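Local coordinates for 11S globulin seed storage protein (Amaranthus hypochondriacus, PDB 3QAC) that probably serves as a seed storage protein, holding a nutrient reserve as an 11S globulin, at residues W38-Q43 / N176-F181; R322-K327 / S399-E404; N333-P338 / T448-S453; H339-A344 / A406-L411; L421-V426 / G439-R444. All coordinates share one frame; numbering follows the deposited sequence.

Overall arrangement
Interaction 1 lies in the first cupin region, and its two segments come before those of every other contact. Interactions 2 and 4 lie in the second region, their centres about 12 Å apart, and they touch through Ser324 and Ala406. Strand 335-341 carries both interaction 3 and interaction 4. It pairs with strand 449-450 in the former and with strand 408-410 in the latter. Interaction 5 joins two helices that come before strand 449-450. Its centre is about 44 Å from that of interaction 1. Interactions 2 to 5 all reach the third subunit. The series therefore runs from the first cupin region, through the second, to a helical extension that packs on the third subunit.

Interaction 1: W38-Q43 / N176-F181; sequences WDSNEQ and NFPTRF
Phe177 carries the contact by setting its ring against Asn41 and Ser40. The amide of Asn41 lies by the far end of the ring, with OD1 3.4 Å from CZ of Phe177. Amide and ring planes stand 81° apart, and ND2 of Asn41 lies in the ring plane at its edge. CB of Ser40 adds an apolar touch nearer the root of the ring, 4.0 Å from CD1 of Phe177.

No hydrogen bond joins the two segments; the polar atoms find partners within their own segment or outside both. OG of Ser40 pairs with OG of Ser51. The backbone N of Asn41 donates to OD1 of Asp39 at 2.8 Å, approaching from above the carboxylate plane. On the other segment, Pro178 packs on Ser51 and Ile164. Asn176 makes a weak hydrogen bond to Gln10 of the second subunit.

Asp39 to Glu42 form a type I beta turn, and Glu42 is the N-cap of helix 43-48. The site is thus an Asx turn within a strand-to-helix connection of the first cupin region, with a phenylalanine from a later loop packed on it.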
# COMPACT_ATOMS: atom_id res chain seq x y z
N TRP A 38 17.62 -5.71 18.22
CA TRP A 38 18.10 -6.68 17.27
C TRP A 38 18.70 -5.90 16.11
O TRP A 38 18.46 -4.71 15.98
CB TRP A 38 17.00 -7.61 16.80
CG TRP A 38 16.79 -8.79 17.71
CD1 TRP A 38 17.13 -10.09 17.45
CD2 TRP A 38 16.19 -8.78 19.00
NE1 TRP A 38 16.78 -10.89 18.52
CE2 TRP A 38 16.20 -10.10 19.49
CE3 TRP A 38 15.64 -7.78 19.81
CZ2 TRP A 38 15.68 -10.45 20.74
CZ3 TRP A 38 15.12 -8.12 21.04
CH2 TRP A 38 15.15 -9.45 21.50
N ASP A 39 19.49 -6.58 15.29
CA ASP A 39 20.15 -5.95 14.15
C ASP A 39 19.20 -5.89 12.97
O ASP A 39 18.95 -6.89 12.30
CB ASP A 39 21.42 -6.74 13.80
CG ASP A 39 22.22 -6.12 12.66
OD1 ASP A 39 21.81 -5.07 12.11
OD2 ASP A 39 23.26 -6.69 12.32
N SER A 40 18.68 -4.71 12.70
CA SER A 40 17.74 -4.53 11.61
C SER A 40 18.39 -4.68 10.25
O SER A 40 17.68 -4.71 9.24
CB SER A 40 17.07 -3.16 11.70
OG SER A 40 16.41 -3.03 12.94
N ASN A 41 19.72 -4.76 10.20
CA ASN A 41 20.40 -4.94 8.92
C ASN A 41 20.41 -6.38 8.52
O ASN A 41 20.57 -6.69 7.35
CB ASN A 41 21.84 -4.44 8.96
CG ASN A 41 21.94 -2.94 8.93
OD1 ASN A 41 21.43 -2.30 8.02
ND2 ASN A 41 22.62 -2.37 9.92
N GLU A 42 20.26 -7.28 9.48
CA GLU A 42 20.14 -8.70 9.14
C GLU A 42 19.21 -8.87 7.95
O GLU A 42 18.11 -8.32 7.92
CB GLU A 42 19.63 -9.50 10.33
CG GLU A 42 20.67 -9.65 11.42
CD GLU A 42 21.69 -10.74 11.10
OE1 GLU A 42 22.62 -10.91 11.93
OE2 GLU A 42 21.57 -11.43 10.04
N GLN A 43 19.65 -9.65 6.98
CA GLN A 43 18.93 -9.79 5.74
C GLN A 43 17.45 -10.11 5.96
O GLN A 43 16.58 -9.55 5.29
CB GLN A 43 19.55 -10.88 4.88
CG GLN A 43 18.88 -11.02 3.55
CD GLN A 43 19.55 -12.02 2.66
OE1 GLN A 43 20.71 -12.39 2.88
NE2 GLN A 43 18.84 -12.47 1.63
N ASN A 176 14.45 1.60 6.44
CA ASN A 176 15.61 0.88 6.96
C ASN A 176 15.60 0.68 8.48
O ASN A 176 15.84 -0.43 8.95
CB ASN A 176 16.90 1.56 6.50
CG ASN A 176 17.09 1.48 4.99
OD1 ASN A 176 16.23 0.93 4.28
ND2 ASN A 176 18.19 2.03 4.49
N PHE A 177 15.32 1.74 9.23
CA PHE A 177 15.36 1.69 10.69
C PHE A 177 14.17 2.43 11.30
O PHE A 177 13.68 3.40 10.73
CB PHE A 177 16.67 2.33 11.21
CG PHE A 177 17.92 1.68 10.67
CD1 PHE A 177 18.50 0.60 11.33
CD2 PHE A 177 18.50 2.14 9.48
CE1 PHE A 177 19.64 -0.01 10.83
CE2 PHE A 177 19.63 1.53 8.97
CZ PHE A 177 20.21 0.46 9.64
N PRO A 178 13.72 1.99 12.47
CA PRO A 178 12.65 2.77 13.12
C PRO A 178 13.15 4.18 13.39
O PRO A 178 14.35 4.40 13.57
CB PRO A 178 12.44 2.03 14.44
CG PRO A 178 12.83 0.62 14.14
CD PRO A 178 14.00 0.74 13.19
N THR A 179 12.23 5.12 13.37
CA THR A 179 12.53 6.47 13.79
C THR A 179 11.75 6.70 15.07
O THR A 179 10.52 6.55 15.10
CB THR A 179 12.11 7.47 12.73
OG1 THR A 179 12.89 7.25 11.55
CG2 THR A 179 12.36 8.87 13.20
N ARG A 180 12.47 7.01 16.13
CA ARG A 180 11.83 7.28 17.39
C ARG A 180 12.03 8.70 17.90
O ARG A 180 13.15 9.21 17.89
CB ARG A 180 12.29 6.31 18.47
CG ARG A 180 11.34 6.34 19.66
CD ARG A 180 11.65 5.23 20.59
NE ARG A 180 11.32 3.95 19.99
CZ ARG A 180 10.14 3.37 20.15
NH1 ARG A 180 9.23 3.98 20.87
NH2 ARG A 180 9.90 2.19 19.61
N PHE A 181 10.93 9.30 18.34
CA PHE A 181 10.95 10.65 18.89
C PHE A 181 10.56 10.56 20.37
O PHE A 181 9.52 10.00 20.70
CB PHE A 181 9.93 11.54 18.16
CG PHE A 181 10.10 11.59 16.66
CD1 PHE A 181 10.52 12.75 16.04
CD2 PHE A 181 9.80 10.49 15.87
CE1 PHE A 181 10.65 12.82 14.66
CE2 PHE A 181 9.93 10.55 14.49
CZ PHE A 181 10.35 11.72 13.88

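Interaction 2: R322-K327 / S399-E404; sequences RLSAAK and SFKTSE
Ser324, Ala325 and Ala326 pair with Lys401, Phe400 and Ser399 as antiparallel strands in a sheet of the second cupin region. The tight part is the strand pair itself. Ser324 and Lys401 exchange two backbone hydrogen bonds, with Lys401 N 2.8 Å from Ser324 O. Ala326 and Ser399 exchange two more, with Ser399 N 2.7 Å from Ala326 O. Ala325 and Phe400 form the non-hydrogen-bonded pair between them. Their side chains share one face, where Phe400 packs on Leu73 and Tyr75 of the first cupin region. CD2 of Leu323 comes within 3.4 Å of Lys401 O.

The other end is looser and partly exposed. The carboxylate of Glu404 stays apart from the guanidinium of Arg322 and bonds Ser312 instead. Between the two zones, OG of Ser324 donates to Ser403 O in a short bond of 2.5 Å and also accepts from Ala406 N. An alanine here would probably leave Ser403 O and Ala406 N without these partners and free the chain at 403-406 to shift.

The side chain of Lys401 runs over the face shared by Ser324 and Ala326. It bends at its last torsion (chi4 85°), and NZ of Lys401 ends 3.8 Å from CB of Ala326.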
# COMPACT_ATOMS: atom_id res chain seq x y z
N ARG A 322 -2.88 -3.48 10.26
CA ARG A 322 -2.61 -4.57 9.34
C ARG A 322 -1.47 -5.45 9.88
O ARG A 322 -0.57 -5.87 9.16
CB ARG A 322 -2.27 -4.03 7.95
CG ARG A 322 -3.40 -3.20 7.31
CD ARG A 322 -2.92 -2.54 6.02
NE ARG A 322 -3.84 -1.52 5.52
CZ ARG A 322 -3.59 -0.71 4.49
NH1 ARG A 322 -2.44 -0.79 3.83
NH2 ARG A 322 -4.50 0.18 4.11
N LEU A 323 -1.52 -5.71 11.18
CA LEU A 323 -0.64 -6.71 11.75
C LEU A 323 -1.52 -7.70 12.48
O LEU A 323 -2.69 -7.41 12.80
CB LEU A 323 0.35 -6.08 12.71
CG LEU A 323 1.22 -5.02 12.02
CD1 LEU A 323 1.90 -4.14 13.01
CD2 LEU A 323 2.24 -5.67 11.08
N SER A 324 -0.95 -8.87 12.72
CA SER A 324 -1.56 -9.84 13.59
C SER A 324 -0.48 -10.50 14.42
O SER A 324 0.69 -10.17 14.30
CB SER A 324 -2.40 -10.85 12.80
OG SER A 324 -1.82 -11.12 11.55
N ALA A 325 -0.89 -11.41 15.28
CA ALA A 325 0.03 -12.02 16.22
C ALA A 325 -0.53 -13.37 16.61
O ALA A 325 -1.72 -13.65 16.40
CB ALA A 325 0.19 -11.15 17.44
N ALA A 326 0.33 -14.24 17.12
CA ALA A 326 -0.11 -15.46 17.76
C ALA A 326 0.83 -15.83 18.88
O ALA A 326 2.02 -15.47 18.86
CB ALA A 326 -0.20 -16.58 16.76
N LYS A 327 0.31 -16.54 19.86
CA LYS A 327 1.16 -17.17 20.84
C LYS A 327 0.96 -18.66 20.76
O LYS A 327 -0.17 -19.15 20.58
CB LYS A 327 0.86 -16.67 22.25
CG LYS A 327 1.53 -17.53 23.29
CD LYS A 327 2.17 -16.72 24.38
CE LYS A 327 2.72 -17.64 25.47
NZ LYS A 327 2.99 -16.94 26.74
N SER A 399 4.53 -15.04 17.85
CA SER A 399 4.74 -14.73 16.45
C SER A 399 4.12 -13.37 16.13
O SER A 399 2.91 -13.17 16.26
CB SER A 399 4.10 -15.80 15.58
OG SER A 399 4.83 -17.01 15.63
N PHE A 400 4.96 -12.43 15.72
CA PHE A 400 4.46 -11.14 15.26
C PHE A 400 4.30 -11.32 13.76
O PHE A 400 5.17 -11.88 13.11
CB PHE A 400 5.45 -10.04 15.63
CG PHE A 400 5.73 -9.96 17.11
CD1 PHE A 400 6.74 -10.72 17.68
CD2 PHE A 400 4.97 -9.13 17.94
CE1 PHE A 400 6.99 -10.64 19.05
CE2 PHE A 400 5.22 -9.05 19.29
CZ PHE A 400 6.22 -9.80 19.85
N LYS A 401 3.16 -10.93 13.22
CA LYS A 401 2.90 -11.22 11.82
C LYS A 401 2.68 -9.93 11.05
O LYS A 401 1.89 -9.07 11.46
CB LYS A 401 1.69 -12.13 11.67
CG LYS A 401 1.97 -13.59 12.02
CD LYS A 401 0.73 -14.30 12.56
CE LYS A 401 0.78 -15.82 12.34
NZ LYS A 401 1.53 -16.58 13.38
N THR A 402 3.38 -9.82 9.93
CA THR A 402 3.41 -8.57 9.17
C THR A 402 2.21 -8.37 8.27
O THR A 402 2.34 -7.76 7.22
CB THR A 402 4.66 -8.49 8.30
OG1 THR A 402 4.60 -9.52 7.31
CG2 THR A 402 5.92 -8.68 9.14
N SER A 403 1.04 -8.88 8.64
CA SER A 403 -0.18 -8.47 7.94
C SER A 403 -1.41 -8.70 8.76
O SER A 403 -1.37 -9.30 9.83
CB SER A 403 -0.34 -9.17 6.60
OG SER A 403 -0.87 -10.47 6.78
N GLU A 404 -2.53 -8.21 8.24
CA GLU A 404 -3.81 -8.33 8.89
C GLU A 404 -4.25 -9.79 8.84
O GLU A 404 -4.07 -10.46 7.83
CB GLU A 404 -4.82 -7.43 8.19
CG GLU A 404 -6.25 -7.68 8.61
CD GLU A 404 -7.17 -6.52 8.31
OE1 GLU A 404 -6.89 -5.78 7.32
OE2 GLU A 404 -8.15 -6.34 9.07

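Interaction 3: N333-P338 / T448-S453; sequences NAMMAP and TLFRSS
Met335 and Phe450 form an antiparallel hydrogen-bonded pair. Met335 N donates to Phe450 O at 2.9 Å, and Phe450 N returns a bond of 2.8 Å to Met335 O. A third backbone bond runs from Ala337 N to Thr448 O. A water donates to Ala337 O at 3.0 Å and more weakly to Thr448 O.

Arg451 uses NE to reach Ser452 O at 3.3 Å, meeting a lone pair in the carbonyl plane. The acceptor is also in its guanidinium plane. NH1 of Arg451 bonds Glu303 O, so this side chain ties its own segment to the loop of Glu303. OG of Ser452 differs: it is buried with no polar partner in the model, and CE of Met335 lies 3.2 Å from it.

On the side of Met335 and Phe450, CB of Ala337 meets the Phe450 ring at CE1, 3.3 Å away. On the side of Met336 and Leu449, Met336 and Thr448 lie side by side, with CE of Met336 3.6 Å from CG2 of Thr448.

Strand 449-450 borders strand 335-341, which pairs along its other edge with strand 385-391. Arg444, in the segment 439-444, makes a cation-pi contact with Phe450, and Ser223 of the third subunit packs on Met335 and Phe450.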
# COMPACT_ATOMS: atom_id res chain seq x y z
N ASN A 333 7.91 -32.40 23.90
CA ASN A 333 8.03 -33.21 22.68
C ASN A 333 6.91 -33.04 21.66
O ASN A 333 6.83 -33.77 20.67
CB ASN A 333 8.23 -34.69 23.01
CG ASN A 333 9.42 -34.92 23.93
OD1 ASN A 333 10.42 -34.19 23.87
ND2 ASN A 333 9.32 -35.92 24.80
N ALA A 334 6.04 -32.06 21.89
CA ALA A 334 4.96 -31.80 20.95
C ALA A 334 5.51 -31.00 19.79
O ALA A 334 6.58 -30.38 19.88
CB ALA A 334 3.84 -31.04 21.63
N MET A 335 4.79 -31.05 18.68
CA MET A 335 5.21 -30.31 17.50
C MET A 335 4.04 -29.59 16.85
O MET A 335 2.88 -29.97 17.00
CB MET A 335 5.90 -31.22 16.48
CG MET A 335 4.99 -31.73 15.39
SD MET A 335 5.88 -32.61 14.08
CE MET A 335 6.96 -33.64 15.07
N MET A 336 4.37 -28.52 16.14
CA MET A 336 3.44 -27.88 15.24
C MET A 336 3.78 -28.40 13.86
O MET A 336 4.91 -28.27 13.40
CB MET A 336 3.59 -26.36 15.31
CG MET A 336 2.59 -25.63 14.44
SD MET A 336 2.51 -23.89 14.88
CE MET A 336 1.16 -23.34 13.85
N ALA A 337 2.81 -29.04 13.21
CA ALA A 337 3.05 -29.63 11.90
C ALA A 337 3.69 -28.64 10.95
O ALA A 337 3.50 -27.43 11.07
CB ALA A 337 1.77 -30.15 11.31
N PRO A 338 4.45 -29.16 9.98
CA PRO A 338 4.99 -28.27 8.96
C PRO A 338 3.85 -27.44 8.40
O PRO A 338 2.81 -27.98 8.07
CB PRO A 338 5.52 -29.23 7.90
CG PRO A 338 5.80 -30.50 8.63
CD PRO A 338 4.72 -30.58 9.68
N THR A 448 -3.03 -29.28 13.56
CA THR A 448 -1.98 -28.26 13.67
C THR A 448 -0.93 -28.55 14.74
O THR A 448 0.27 -28.44 14.47
CB THR A 448 -2.57 -26.86 13.96
OG1 THR A 448 -3.37 -26.45 12.85
CG2 THR A 448 -1.46 -25.84 14.20
N LEU A 449 -1.39 -28.87 15.95
CA LEU A 449 -0.51 -29.23 17.05
C LEU A 449 -0.63 -30.72 17.35
O LEU A 449 -1.73 -31.24 17.49
CB LEU A 449 -0.88 -28.44 18.30
CG LEU A 449 -0.71 -26.94 18.13
CD1 LEU A 449 -1.06 -26.23 19.42
CD2 LEU A 449 0.72 -26.62 17.73
N PHE A 450 0.52 -31.40 17.42
CA PHE A 450 0.57 -32.84 17.59
C PHE A 450 1.38 -33.21 18.81
O PHE A 450 2.35 -32.52 19.15
CB PHE A 450 1.28 -33.51 16.41
CG PHE A 450 0.71 -33.16 15.08
CD1 PHE A 450 1.47 -33.34 13.93
CD2 PHE A 450 -0.58 -32.67 14.97
CE1 PHE A 450 0.94 -33.03 12.70
CE2 PHE A 450 -1.11 -32.35 13.74
CZ PHE A 450 -0.36 -32.53 12.60
N ARG A 451 1.01 -34.30 19.45
CA ARG A 451 1.87 -34.87 20.47
C ARG A 451 2.87 -35.77 19.76
O ARG A 451 2.50 -36.62 18.96
CB ARG A 451 1.06 -35.66 21.49
CG ARG A 451 1.88 -36.02 22.70
CD ARG A 451 3.01 -35.01 22.89
NE ARG A 451 4.04 -35.53 23.77
CZ ARG A 451 3.98 -35.47 25.10
NH1 ARG A 451 2.94 -34.90 25.69
NH2 ARG A 451 4.97 -35.97 25.83
N SER A 452 4.15 -35.54 20.05
CA SER A 452 5.23 -36.26 19.37
C SER A 452 6.22 -36.89 20.35
O SER A 452 6.17 -36.63 21.56
CB SER A 452 5.97 -35.32 18.40
OG SER A 452 5.15 -34.98 17.29
N SER A 453 7.12 -37.72 19.82
CA SER A 453 8.14 -38.37 20.63
C SER A 453 9.53 -37.76 20.38
O SER A 453 9.92 -37.54 19.23
CB SER A 453 8.15 -39.89 20.38
OG SER A 453 7.01 -40.51 20.95
O HOH W 1 0.59 -26.69 11.48

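Interaction 4: H339-A344 / A406-L411; sequences HYNLNA and AMFQSL
This antiparallel strand pair of the second cupin region sets His339, Tyr340 and Asn341 against Ser410, Gln409 and Phe408. Tyr340 and Gln409 exchange two backbone hydrogen bonds, with Gln409 N 2.8 Å from Tyr340 O. Leu342 N adds a bond to Met407 O.

On one face, His339 and Phe408 form a T-shaped pair. The imidazole edge points at the phenyl face, the centroids are 5.3 Å apart and the planes meet at 62°. ND1 of His339 donates to Ala337 O. OD1 of Asn341 approaches CB of Phe408 at 3.4 Å.

On the other face, Tyr340 and Gln409 lie alongside each other and point the same way. CB of Gln409 is 3.7 Å from CE1 of Tyr340. Leu411 crosses Tyr340 at about a right angle, with CD2 of Leu411 at the ring edge, 4.0 Å from CD1 of Tyr340. The hydroxyl of Tyr340 bonds Gly145 O of the third subunit, and its ring stacks on Phe67 of that subunit. An alanine at Tyr340 would probably open a gap beside Gln409 and Leu411 and leave Gly145 O and Phe67 of the third subunit without their mates.

Strand 339-341 lies between strands 408-410 and 385-391. At the end of the pair, Ser410 and Leu411 also make backbone bonds to Ala417 and Ile418 of helix 417-420.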
# COMPACT_ATOMS: atom_id res chain seq x y z
N HIS A 339 4.04 -26.13 8.34
CA HIS A 339 3.02 -25.25 7.82
C HIS A 339 3.71 -24.07 7.19
O HIS A 339 4.91 -23.86 7.37
CB HIS A 339 2.13 -24.74 8.95
CG HIS A 339 2.90 -24.05 10.03
ND1 HIS A 339 3.71 -24.73 10.90
CD2 HIS A 339 3.00 -22.74 10.36
CE1 HIS A 339 4.28 -23.87 11.73
NE2 HIS A 339 3.86 -22.66 11.43
N TYR A 340 2.94 -23.29 6.43
CA TYR A 340 3.44 -22.06 5.90
C TYR A 340 2.41 -20.99 6.10
O TYR A 340 1.22 -21.27 6.10
CB TYR A 340 3.78 -22.21 4.43
CG TYR A 340 2.58 -22.27 3.51
CD1 TYR A 340 1.88 -23.44 3.30
CD2 TYR A 340 2.19 -21.14 2.82
CE1 TYR A 340 0.81 -23.49 2.42
CE2 TYR A 340 1.14 -21.17 1.95
CZ TYR A 340 0.44 -22.34 1.75
OH TYR A 340 -0.62 -22.34 0.87
N ASN A 341 2.86 -19.78 6.29
CA ASN A 341 1.97 -18.65 6.41
C ASN A 341 1.67 -18.10 5.03
O ASN A 341 2.61 -17.83 4.24
CB ASN A 341 2.61 -17.62 7.32
CG ASN A 341 2.90 -18.19 8.72
OD1 ASN A 341 2.07 -18.07 9.63
ND2 ASN A 341 4.08 -18.83 8.89
N LEU A 342 0.38 -17.93 4.73
CA LEU A 342 -0.05 -17.54 3.38
C LEU A 342 0.29 -16.12 3.06
O LEU A 342 0.62 -15.80 1.92
CB LEU A 342 -1.57 -17.65 3.20
CG LEU A 342 -2.43 -18.90 3.39
CD1 LEU A 342 -3.35 -19.08 2.18
CD2 LEU A 342 -1.64 -20.14 3.70
N ASN A 343 0.17 -15.25 4.06
CA ASN A 343 0.07 -13.84 3.75
C ASN A 343 1.07 -12.92 4.43
O ASN A 343 1.07 -11.71 4.19
CB ASN A 343 -1.38 -13.36 3.99
CG ASN A 343 -2.07 -14.11 5.12
OD1 ASN A 343 -1.41 -14.58 6.05
ND2 ASN A 343 -3.39 -14.23 5.03
N ALA A 344 1.93 -13.46 5.27
CA ALA A 344 2.65 -12.62 6.20
C ALA A 344 4.02 -13.22 6.58
O ALA A 344 4.20 -14.45 6.60
CB ALA A 344 1.81 -12.41 7.46
N ALA A 406 -3.17 -12.63 9.44
CA ALA A 406 -2.28 -13.59 8.82
C ALA A 406 -2.91 -14.96 9.00
O ALA A 406 -3.45 -15.28 10.06
CB ALA A 406 -0.89 -13.54 9.47
N MET A 407 -2.84 -15.77 7.96
CA MET A 407 -3.45 -17.07 7.96
C MET A 407 -2.32 -18.01 7.64
O MET A 407 -1.48 -17.69 6.81
CB MET A 407 -4.44 -17.15 6.82
CG MET A 407 -5.54 -18.13 7.02
SD MET A 407 -7.05 -17.20 7.36
CE MET A 407 -7.27 -17.53 9.12
N PHE A 408 -2.30 -19.18 8.26
CA PHE A 408 -1.32 -20.16 7.86
C PHE A 408 -2.01 -21.41 7.39
O PHE A 408 -3.21 -21.55 7.57
CB PHE A 408 -0.33 -20.46 8.98
CG PHE A 408 -0.92 -21.21 10.13
CD1 PHE A 408 -1.09 -22.57 10.07
CD2 PHE A 408 -1.28 -20.55 11.29
CE1 PHE A 408 -1.62 -23.27 11.15
CE2 PHE A 408 -1.82 -21.24 12.36
CZ PHE A 408 -1.98 -22.60 12.29
N GLN A 409 -1.25 -22.31 6.78
CA GLN A 409 -1.80 -23.58 6.38
C GLN A 409 -0.89 -24.69 6.83
O GLN A 409 0.29 -24.72 6.46
CB GLN A 409 -1.98 -23.66 4.86
CG GLN A 409 -2.11 -25.10 4.37
CD GLN A 409 -2.90 -25.23 3.07
OE1 GLN A 409 -4.12 -25.26 3.08
NE2 GLN A 409 -2.19 -25.32 1.95
N SER A 410 -1.42 -25.59 7.63
CA SER A 410 -0.71 -26.80 7.97
C SER A 410 -0.59 -27.67 6.73
O SER A 410 -1.44 -27.63 5.85
CB SER A 410 -1.45 -27.56 9.07
OG SER A 410 -1.65 -26.72 10.19
N LEU A 411 0.48 -28.44 6.66
CA LEU A 411 0.65 -29.33 5.53
C LEU A 411 0.15 -30.71 5.93
O LEU A 411 -0.37 -31.45 5.10
CB LEU A 411 2.11 -29.37 5.14
CG LEU A 411 2.63 -27.95 4.90
CD1 LEU A 411 4.16 -27.91 4.85
CD2 LEU A 411 2.02 -27.38 3.62

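Interaction 5: L421-V426 / G439-R444; sequences LPIDVV and GLKFNR
Lys441 reaches from helix 434-442 to the start of helix 423-430, and its side chain has the largest share of the contact. CB of Lys441 lies 3.4 Å above the ring plane of Phe442, offset toward the rim. CG comes next, beside CG2 of Val426. CD of Lys441 touches both Val426 and Ile423, 4.1 Å from CB of Ile423. The chain then bends (chi3 61°), which brings CE of Lys441 to 3.1 Å from Leu421 O. At the tip, NZ of Lys441 donates to Leu421 O in a short bond of 2.5 Å, tilted 23° from the carbonyl plane.

The buried ammonium also forms a salt bridge with Asp126 and a hydrogen bond with Gln127 O, both of the third subunit, and a weak bond to Arg419 O. The carboxylate of Asp126 is likely to offset the charge of the lysine there.

Leu440 adds an apolar contact. CD2 of Leu440 meets CG1 of Val426 at 3.7 Å. Pro422 is the N-cap of helix 423-430, so the lysine tip sits just before it.

Two consecutive helices, joined by a short connection, pack together here. As in other seed storage globulins, this helical extension of the cupin reaches a neighbouring subunit.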
# COMPACT_ATOMS: atom_id res chain seq x y z
N LEU A 421 -6.46 -32.35 -0.19
CA LEU A 421 -6.25 -32.94 -1.52
C LEU A 421 -7.09 -34.20 -1.74
O LEU A 421 -7.12 -35.08 -0.88
CB LEU A 421 -4.78 -33.30 -1.72
CG LEU A 421 -3.79 -32.15 -1.76
CD1 LEU A 421 -2.40 -32.69 -1.90
CD2 LEU A 421 -4.15 -31.21 -2.92
N PRO A 422 -7.75 -34.30 -2.90
CA PRO A 422 -8.47 -35.53 -3.24
C PRO A 422 -7.47 -36.66 -3.27
O PRO A 422 -6.40 -36.49 -3.86
CB PRO A 422 -9.00 -35.25 -4.65
CG PRO A 422 -9.02 -33.78 -4.77
CD PRO A 422 -7.83 -33.32 -3.99
N ILE A 423 -7.79 -37.79 -2.65
CA ILE A 423 -6.81 -38.87 -2.51
C ILE A 423 -6.08 -39.28 -3.82
O ILE A 423 -4.90 -39.60 -3.80
CB ILE A 423 -7.42 -40.10 -1.79
CG1 ILE A 423 -6.37 -41.20 -1.66
CG2 ILE A 423 -8.65 -40.59 -2.54
CD1 ILE A 423 -6.41 -41.88 -0.33
N ASP A 424 -6.79 -39.24 -4.94
CA ASP A 424 -6.19 -39.53 -6.24
C ASP A 424 -5.10 -38.54 -6.61
O ASP A 424 -4.09 -38.91 -7.20
CB ASP A 424 -7.26 -39.56 -7.33
CG ASP A 424 -7.96 -40.89 -7.43
OD1 ASP A 424 -7.39 -41.88 -6.91
OD2 ASP A 424 -9.06 -40.94 -8.02
N VAL A 425 -5.33 -37.27 -6.29
CA VAL A 425 -4.31 -36.26 -6.50
C VAL A 425 -3.10 -36.61 -5.65
O VAL A 425 -1.96 -36.58 -6.11
CB VAL A 425 -4.81 -34.84 -6.16
CG1 VAL A 425 -3.66 -33.84 -6.14
CG2 VAL A 425 -5.90 -34.41 -7.17
N VAL A 426 -3.36 -36.97 -4.40
CA VAL A 426 -2.27 -37.29 -3.49
C VAL A 426 -1.43 -38.47 -4.02
O VAL A 426 -0.22 -38.33 -4.17
CB VAL A 426 -2.77 -37.55 -2.07
CG1 VAL A 426 -1.66 -38.01 -1.19
CG2 VAL A 426 -3.40 -36.30 -1.51
N GLY A 439 -3.24 -43.13 4.23
CA GLY A 439 -2.51 -42.94 5.47
C GLY A 439 -1.77 -41.62 5.53
O GLY A 439 -1.68 -40.98 6.59
N LEU A 440 -1.23 -41.21 4.38
CA LEU A 440 -0.62 -39.90 4.29
C LEU A 440 -1.66 -38.85 4.68
O LEU A 440 -1.36 -37.90 5.41
CB LEU A 440 -0.10 -39.64 2.88
CG LEU A 440 0.59 -38.30 2.66
CD1 LEU A 440 1.68 -38.11 3.70
CD2 LEU A 440 1.16 -38.20 1.25
N LYS A 441 -2.89 -39.03 4.21
CA LYS A 441 -3.96 -38.08 4.49
C LYS A 441 -4.47 -38.15 5.92
O LYS A 441 -4.69 -37.11 6.54
CB LYS A 441 -5.13 -38.24 3.52
CG LYS A 441 -4.82 -37.81 2.10
CD LYS A 441 -6.08 -37.73 1.25
CE LYS A 441 -7.07 -36.71 1.79
NZ LYS A 441 -8.22 -36.52 0.87
N PHE A 442 -4.67 -39.35 6.46
CA PHE A 442 -5.47 -39.47 7.68
C PHE A 442 -4.76 -40.00 8.92
O PHE A 442 -5.30 -39.94 10.01
CB PHE A 442 -6.74 -40.27 7.40
CG PHE A 442 -7.59 -39.69 6.32
CD1 PHE A 442 -8.40 -38.59 6.57
CD2 PHE A 442 -7.58 -40.23 5.04
CE1 PHE A 442 -9.20 -38.05 5.57
CE2 PHE A 442 -8.37 -39.69 4.04
CZ PHE A 442 -9.18 -38.60 4.30
N ASN A 443 -3.54 -40.49 8.75
CA ASN A 443 -2.77 -41.01 9.88
C ASN A 443 -2.54 -39.98 10.97
O ASN A 443 -2.15 -40.31 12.08
CB ASN A 443 -1.45 -41.59 9.40
CG ASN A 443 -1.64 -42.89 8.70
OD1 ASN A 443 -2.77 -43.34 8.57
ND2 ASN A 443 -0.56 -43.51 8.25
N ARG A 444 -2.79 -38.72 10.63
CA ARG A 444 -2.55 -37.62 11.55
C ARG A 444 -3.86 -36.88 11.84
O ARG A 444 -4.20 -35.92 11.15
CB ARG A 444 -1.51 -36.67 10.94
CG ARG A 444 -1.26 -35.45 11.77
CD ARG A 444 -0.87 -35.83 13.16
NE ARG A 444 0.42 -36.49 13.17
CZ ARG A 444 0.99 -36.96 14.26
NH1 ARG A 444 0.36 -36.85 15.43
NH2 ARG A 444 2.18 -37.54 14.20